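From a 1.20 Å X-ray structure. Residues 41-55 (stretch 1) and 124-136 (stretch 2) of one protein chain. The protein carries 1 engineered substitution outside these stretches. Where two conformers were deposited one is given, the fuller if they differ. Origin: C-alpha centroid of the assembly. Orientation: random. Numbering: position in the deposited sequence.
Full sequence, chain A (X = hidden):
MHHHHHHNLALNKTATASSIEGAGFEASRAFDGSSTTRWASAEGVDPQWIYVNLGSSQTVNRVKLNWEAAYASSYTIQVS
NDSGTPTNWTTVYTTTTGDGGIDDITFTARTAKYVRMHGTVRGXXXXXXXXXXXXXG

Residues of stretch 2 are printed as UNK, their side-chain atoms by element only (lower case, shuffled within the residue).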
# COMPACT_ATOMS: atom_id res chain seq x y z
N SER A 41 -3.62 -10.36 2.53
CA SER A 41 -4.16 -10.23 3.90
C SER A 41 -4.92 -11.49 4.26
O SER A 41 -5.21 -12.36 3.43
CB SER A 41 -5.19 -9.04 3.88
OG SER A 41 -6.37 -9.32 3.24
N ALA A 42 -5.37 -11.54 5.53
CA ALA A 42 -6.41 -12.49 5.84
C ALA A 42 -7.60 -12.29 5.01
O ALA A 42 -7.87 -11.15 4.61
CB ALA A 42 -6.78 -12.40 7.32
N GLU A 43 -8.38 -13.32 4.74
CA GLU A 43 -9.51 -13.22 3.88
C GLU A 43 -10.82 -13.01 4.65
O GLU A 43 -10.96 -13.46 5.83
CB GLU A 43 -9.64 -14.48 3.02
CG GLU A 43 -8.38 -14.91 2.25
CD GLU A 43 -8.50 -16.25 1.44
OE1 GLU A 43 -8.62 -17.25 2.19
OE2 GLU A 43 -8.50 -16.35 0.13
N GLY A 44 -11.79 -12.46 3.99
CA GLY A 44 -13.14 -12.35 4.56
C GLY A 44 -13.42 -11.22 5.52
O GLY A 44 -14.51 -11.19 6.11
N VAL A 45 -12.52 -10.28 5.71
CA VAL A 45 -12.62 -9.32 6.76
C VAL A 45 -12.15 -7.97 6.30
O VAL A 45 -11.04 -7.79 5.73
CB VAL A 45 -11.72 -9.69 7.95
CG1 VAL A 45 -11.63 -8.63 9.00
CG2 VAL A 45 -12.07 -11.00 8.62
N ASP A 46 -13.02 -6.96 6.48
CA ASP A 46 -12.72 -5.56 6.20
C ASP A 46 -12.56 -4.79 7.46
O ASP A 46 -13.30 -5.12 8.46
CB ASP A 46 -13.89 -4.96 5.39
CG ASP A 46 -14.10 -5.71 4.10
OD1 ASP A 46 -13.11 -5.88 3.32
OD2 ASP A 46 -15.21 -6.18 3.84
N PRO A 47 -11.74 -3.79 7.57
CA PRO A 47 -10.78 -3.36 6.53
C PRO A 47 -9.50 -4.14 6.61
O PRO A 47 -9.27 -4.96 7.50
CB PRO A 47 -10.51 -1.88 6.93
CG PRO A 47 -10.49 -1.95 8.49
CD PRO A 47 -11.59 -2.98 8.81
N GLN A 48 -8.61 -3.93 5.67
CA GLN A 48 -7.22 -4.34 5.73
C GLN A 48 -6.33 -3.26 5.27
O GLN A 48 -6.77 -2.37 4.52
CB GLN A 48 -6.95 -5.61 4.92
CG GLN A 48 -7.82 -6.76 5.31
CD GLN A 48 -7.54 -7.40 6.68
OE1 GLN A 48 -8.46 -8.14 7.21
NE2 GLN A 48 -6.37 -7.32 7.17
N TRP A 49 -5.10 -3.25 5.59
CA TRP A 49 -4.13 -2.15 5.23
C TRP A 49 -2.75 -2.65 5.16
O TRP A 49 -2.40 -3.68 5.80
CB TRP A 49 -4.33 -0.93 6.16
CG TRP A 49 -4.15 -1.20 7.62
CD1 TRP A 49 -5.17 -1.35 8.53
CD2 TRP A 49 -2.94 -1.45 8.33
NE1 TRP A 49 -4.69 -1.63 9.75
CE2 TRP A 49 -3.32 -1.66 9.73
CE3 TRP A 49 -1.62 -1.43 8.00
CZ2 TRP A 49 -2.38 -1.95 10.72
CZ3 TRP A 49 -0.66 -1.79 9.04
CH2 TRP A 49 -1.07 -2.00 10.34
N ILE A 50 -1.89 -1.90 4.48
CA ILE A 50 -0.49 -2.15 4.42
C ILE A 50 0.22 -0.85 4.33
O ILE A 50 -0.23 0.03 3.54
CB ILE A 50 -0.13 -3.10 3.25
CG1 ILE A 50 1.38 -3.40 3.20
CG2 ILE A 50 -0.65 -2.58 1.91
CD1 ILE A 50 1.67 -4.59 2.37
N TYR A 51 1.30 -0.63 5.04
CA TYR A 51 2.09 0.55 4.90
C TYR A 51 3.55 0.21 4.80
O TYR A 51 4.01 -0.90 5.20
CB TYR A 51 1.90 1.65 6.00
CG TYR A 51 2.34 1.32 7.39
CD1 TYR A 51 3.67 1.35 7.78
CD2 TYR A 51 1.43 1.05 8.37
CE1 TYR A 51 4.03 1.13 9.11
CE2 TYR A 51 1.81 0.82 9.71
CZ TYR A 51 3.10 0.88 10.00
OH TYR A 51 3.47 0.67 11.35
N VAL A 52 4.34 1.12 4.25
CA VAL A 52 5.79 1.07 4.14
C VAL A 52 6.41 2.18 4.92
O VAL A 52 5.92 3.29 4.94
CB VAL A 52 6.25 1.05 2.67
CG1 VAL A 52 5.84 2.27 1.91
CG2 VAL A 52 7.72 0.75 2.56
N ASN A 53 7.56 1.86 5.59
CA ASN A 53 8.42 2.83 6.26
C ASN A 53 9.49 3.19 5.30
O ASN A 53 10.38 2.34 5.00
CB ASN A 53 8.95 2.14 7.54
CG ASN A 53 9.86 3.06 8.34
OD1 ASN A 53 10.35 4.04 7.86
ND2 ASN A 53 10.14 2.66 9.58
N LEU A 54 9.47 4.37 4.77
CA LEU A 54 10.51 4.82 3.85
C LEU A 54 11.90 5.02 4.45
O LEU A 54 12.88 5.24 3.71
CB LEU A 54 10.02 6.08 3.11
CG LEU A 54 8.72 6.03 2.37
CD1 LEU A 54 8.40 7.34 1.83
CD2 LEU A 54 8.77 4.95 1.29
N GLY A 55 11.98 4.92 5.76
CA GLY A 55 13.30 4.96 6.47
C GLY A 55 13.54 6.32 7.08
O GLY A 55 14.27 6.45 8.06
N UNK A 124 -13.60 -8.78 -4.46
CA UNK A 124 -13.82 -10.23 -4.48
C UNK A 124 -14.24 -10.64 -3.08
O UNK A 124 -14.15 -9.93 -2.14
o UNK A 124 -11.65 -11.02 -3.75
c UNK A 124 -12.55 -10.99 -4.87
c UNK A 124 -11.89 -10.41 -6.15
N UNK A 125 -14.62 -11.95 -2.92
CA UNK A 125 -14.92 -12.45 -1.56
C UNK A 125 -13.77 -12.91 -0.79
O UNK A 125 -13.89 -13.57 0.27
c UNK A 125 -15.89 -13.60 -1.79
c UNK A 125 -15.73 -13.95 -3.21
c UNK A 125 -14.98 -12.92 -3.95
N UNK A 126 -12.53 -12.59 -1.25
CA UNK A 126 -11.32 -13.16 -0.63
C UNK A 126 -10.74 -12.11 0.30
O UNK A 126 -11.46 -11.64 1.18
o UNK A 126 -13.31 -17.38 -4.90
c UNK A 126 -11.32 -14.45 -3.90
c UNK A 126 -11.04 -14.73 -2.57
c UNK A 126 -12.36 -16.73 -2.84
c UNK A 126 -12.58 -16.46 -4.20
c UNK A 126 -12.07 -15.32 -4.73
c UNK A 126 -10.34 -13.73 -1.68
c UNK A 126 -11.62 -15.82 -2.04
N UNK A 127 -9.43 -11.78 0.16
CA UNK A 127 -8.82 -10.74 0.98
C UNK A 127 -8.44 -9.51 0.08
O UNK A 127 -9.14 -9.19 -0.88
N UNK A 128 -7.29 -8.95 0.44
CA UNK A 128 -6.65 -7.85 -0.24
C UNK A 128 -5.26 -8.31 -0.61
O UNK A 128 -4.57 -8.85 0.31
c UNK A 128 -7.88 -6.00 1.05
c UNK A 128 -8.65 -6.55 2.07
c UNK A 128 -10.24 -4.81 1.90
c UNK A 128 -6.59 -6.59 0.59
c UNK A 128 -9.47 -4.27 0.91
c UNK A 128 -8.32 -4.81 0.47
c UNK A 128 -9.83 -5.94 2.49
o UNK A 128 -11.44 -4.16 2.28
N UNK A 129 -4.81 -8.14 -1.85
CA UNK A 129 -3.47 -8.64 -2.20
C UNK A 129 -2.81 -7.81 -3.29
O UNK A 129 -3.44 -7.42 -4.27
c UNK A 129 -3.59 -10.08 -2.67
o UNK A 129 -2.37 -10.63 -2.98
N UNK A 130 -1.54 -7.47 -3.03
CA UNK A 130 -0.71 -6.61 -3.85
C UNK A 130 0.56 -7.32 -4.25
O UNK A 130 1.34 -7.69 -3.34
c UNK A 130 -0.36 -5.33 -3.16
c UNK A 130 -1.47 -4.31 -3.00
c UNK A 130 -1.78 -3.61 -4.33
c UNK A 130 -1.21 -3.32 -1.91
N UNK A 131 0.85 -7.44 -5.56
CA UNK A 131 2.14 -7.81 -6.03
C UNK A 131 3.20 -6.80 -5.70
O UNK A 131 4.34 -7.15 -5.35
c UNK A 131 -0.15 -12.38 -8.77
c UNK A 131 1.21 -10.52 -8.01
c UNK A 131 0.65 -13.19 -8.13
c UNK A 131 1.79 -12.76 -7.51
n UNK A 131 -0.58 -9.91 -9.18
c UNK A 131 0.06 -8.74 -8.83
c UNK A 131 2.09 -11.42 -7.40
c UNK A 131 2.12 -8.07 -7.60
c UNK A 131 1.14 -9.06 -8.11
c UNK A 131 0.07 -10.99 -8.63
N UNK A 132 2.86 -5.53 -5.98
CA UNK A 132 3.79 -4.49 -5.91
C UNK A 132 3.11 -3.19 -5.39
O UNK A 132 1.97 -2.90 -5.76
c UNK A 132 5.72 -5.17 -9.26
o UNK A 132 4.87 -5.15 -10.15
c UNK A 132 4.50 -4.17 -7.22
c UNK A 132 5.20 -5.38 -7.81
o UNK A 132 6.90 -5.00 -9.41
N UNK A 133 3.82 -2.43 -4.58
CA UNK A 133 3.39 -1.10 -4.08
C UNK A 133 4.62 -0.23 -4.15
O UNK A 133 5.61 -0.53 -3.44
c UNK A 133 1.47 -0.45 -0.77
c UNK A 133 1.35 1.89 -0.21
c UNK A 133 1.04 0.58 0.05
c UNK A 133 2.30 -0.20 -1.89
c UNK A 133 2.64 1.16 -2.10
c UNK A 133 2.15 2.17 -1.27
c UNK A 133 2.90 -1.34 -2.63
N UNK A 134 4.57 0.74 -5.04
CA UNK A 134 5.73 1.65 -5.29
C UNK A 134 5.35 3.03 -4.84
O UNK A 134 4.21 3.41 -4.97
c UNK A 134 6.37 0.21 -7.31
c UNK A 134 6.44 0.05 -8.80
c UNK A 134 6.07 1.62 -6.74
o UNK A 134 6.59 -1.14 -9.27
o UNK A 134 6.28 1.02 -9.50
N UNK A 135 6.34 3.80 -4.45
CA UNK A 135 6.19 5.16 -3.99
C UNK A 135 7.21 6.05 -4.64
O UNK A 135 8.39 5.73 -4.70
c UNK A 135 6.35 5.22 -2.41
c UNK A 135 5.36 4.40 -1.73
c UNK A 135 6.19 6.67 -1.94
N UNK A 136 6.78 7.18 -5.19
CA UNK A 136 7.64 8.11 -5.89
C UNK A 136 7.48 9.51 -5.38
O UNK A 136 6.45 9.86 -4.79
c UNK A 136 7.40 8.12 -7.44
c UNK A 136 8.78 5.06 -9.21
c UNK A 136 8.66 6.30 -8.65
c UNK A 136 7.76 4.26 -9.15
c UNK A 136 6.59 4.56 -8.64
c UNK A 136 6.39 5.81 -8.08
o UNK A 136 8.03 2.98 -9.72
c UNK A 136 7.45 6.73 -8.04

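Position 124 has three side-chain atoms, a first carbon carrying one oxygen and one carbon, and touches nothing on stretch 1. This is Thr 124. Its hydroxyl works locally, accepting a hydrogen bond from the backbone N of position 126.

Position 125 has three carbons that close a ring onto its own backbone N, so it is Pro 125. Such a ring leaves no amide hydrogen to donate, and the residue lies exposed in a loop.

At position 126 one carbon leads to a six-carbon ring bearing an oxygen, and the first carbon lies near Glu 43 OE2. This is Tyr 126. Its CB is 3.7 Å from Glu 43 OE2, but the end of the side chain leads away. The firmer link is made by the backbone, where Gly 44 N donates to Tyr 126 O at 2.9 Å, nearly in line.

Position 127 has no side-chain atoms, and its CA approaches Glu 43 CA to 3.9 Å and Ser 41 OG to 3.6 Å: Gly 127. A CB here would point toward stretch 1 and clash, 2.8 Å from Ser 41 OG and 2.9 Å from Ala 42 O, so the close passage of the two loops depends on the bare backbone.

Position 128 again shows one carbon, a six-carbon ring and an oxygen; the ring nears Gln 48 CG and the oxygen meets Asp 46 OD1. It is Tyr 128. Tyr 128 CD1 is 3.4 Å from Gln 48 CG, and Tyr 128 OH donates to Asp 46 OD1 at 2.6 Å. The ring fills buried space while the hydroxyl meets a carboxylate. The backbone is equally engaged: Ser 41 N donates to Tyr 128 O at 2.8 Å, and Tyr 128 N to Ser 41 OG at 3.0 Å. That same serine hydroxyl donates to Ala 42 O.

Position 129, one carbon and one oxygen without contact to stretch 1, is Ser 129, small enough for a buried site, its OG hydrogen-bonded just outside the stretches.

Position 130 has four carbons forked at the second, one tip against Ile 50 CG2, hence Leu 130. Leu 130 CD1 meets Ile 50 CG2 at 3.9 Å, an apolar match.

Position 131 has one carbon, then fused rings of eight carbons and one nitrogen, out of reach of stretch 1: Trp 131, partly exposed, which suits an indole with a polar NH.

Position 132, three carbons, the third carrying two oxygens, touches nothing on stretch 1. It is Glu 132, partly exposed as suits a charged group.

Position 133 has one carbon and a ring of six without oxygen, set against Ile 50: Phe 133. Phe 133 CD2 lies 4.0 Å from Ile 50 CG2, and the ring's edge faces Ile 50 O. A buried apolar ring suits this side of the strand.

Position 134, again three carbons with two oxygens on the third, touches nothing: Glu 134, pointing away from stretch 1.

Position 135, one carbon carrying two, lies against Val 52 and Leu 54. It is Val 135, apolar and buried: Val 135 CG2 is 4.2 Å from Val 52 CG1, and Val 135 CG1 4.4 Å from Leu 54 CD1.

Position 136, one carbon then a six-carbon ring bearing one oxygen, touches nothing. It is Tyr 136, partly exposed, whose OH donates to Glu 134 OE1.

The contact thus has two parts. Hydrogen bonds fasten the loops around Gly 127 and Tyr 128. Beyond them, Ile 50, Val 52 and Leu 54 pack on Phe 133 and Val 135 between strands 48-54 and 132-136, whose axes come within 9.2 Å, inclined at 44°; Leu 130 joins at Ile 50 from before the corner.

Stretch 2, residues 124-136: TPYGYSLWEFEVY
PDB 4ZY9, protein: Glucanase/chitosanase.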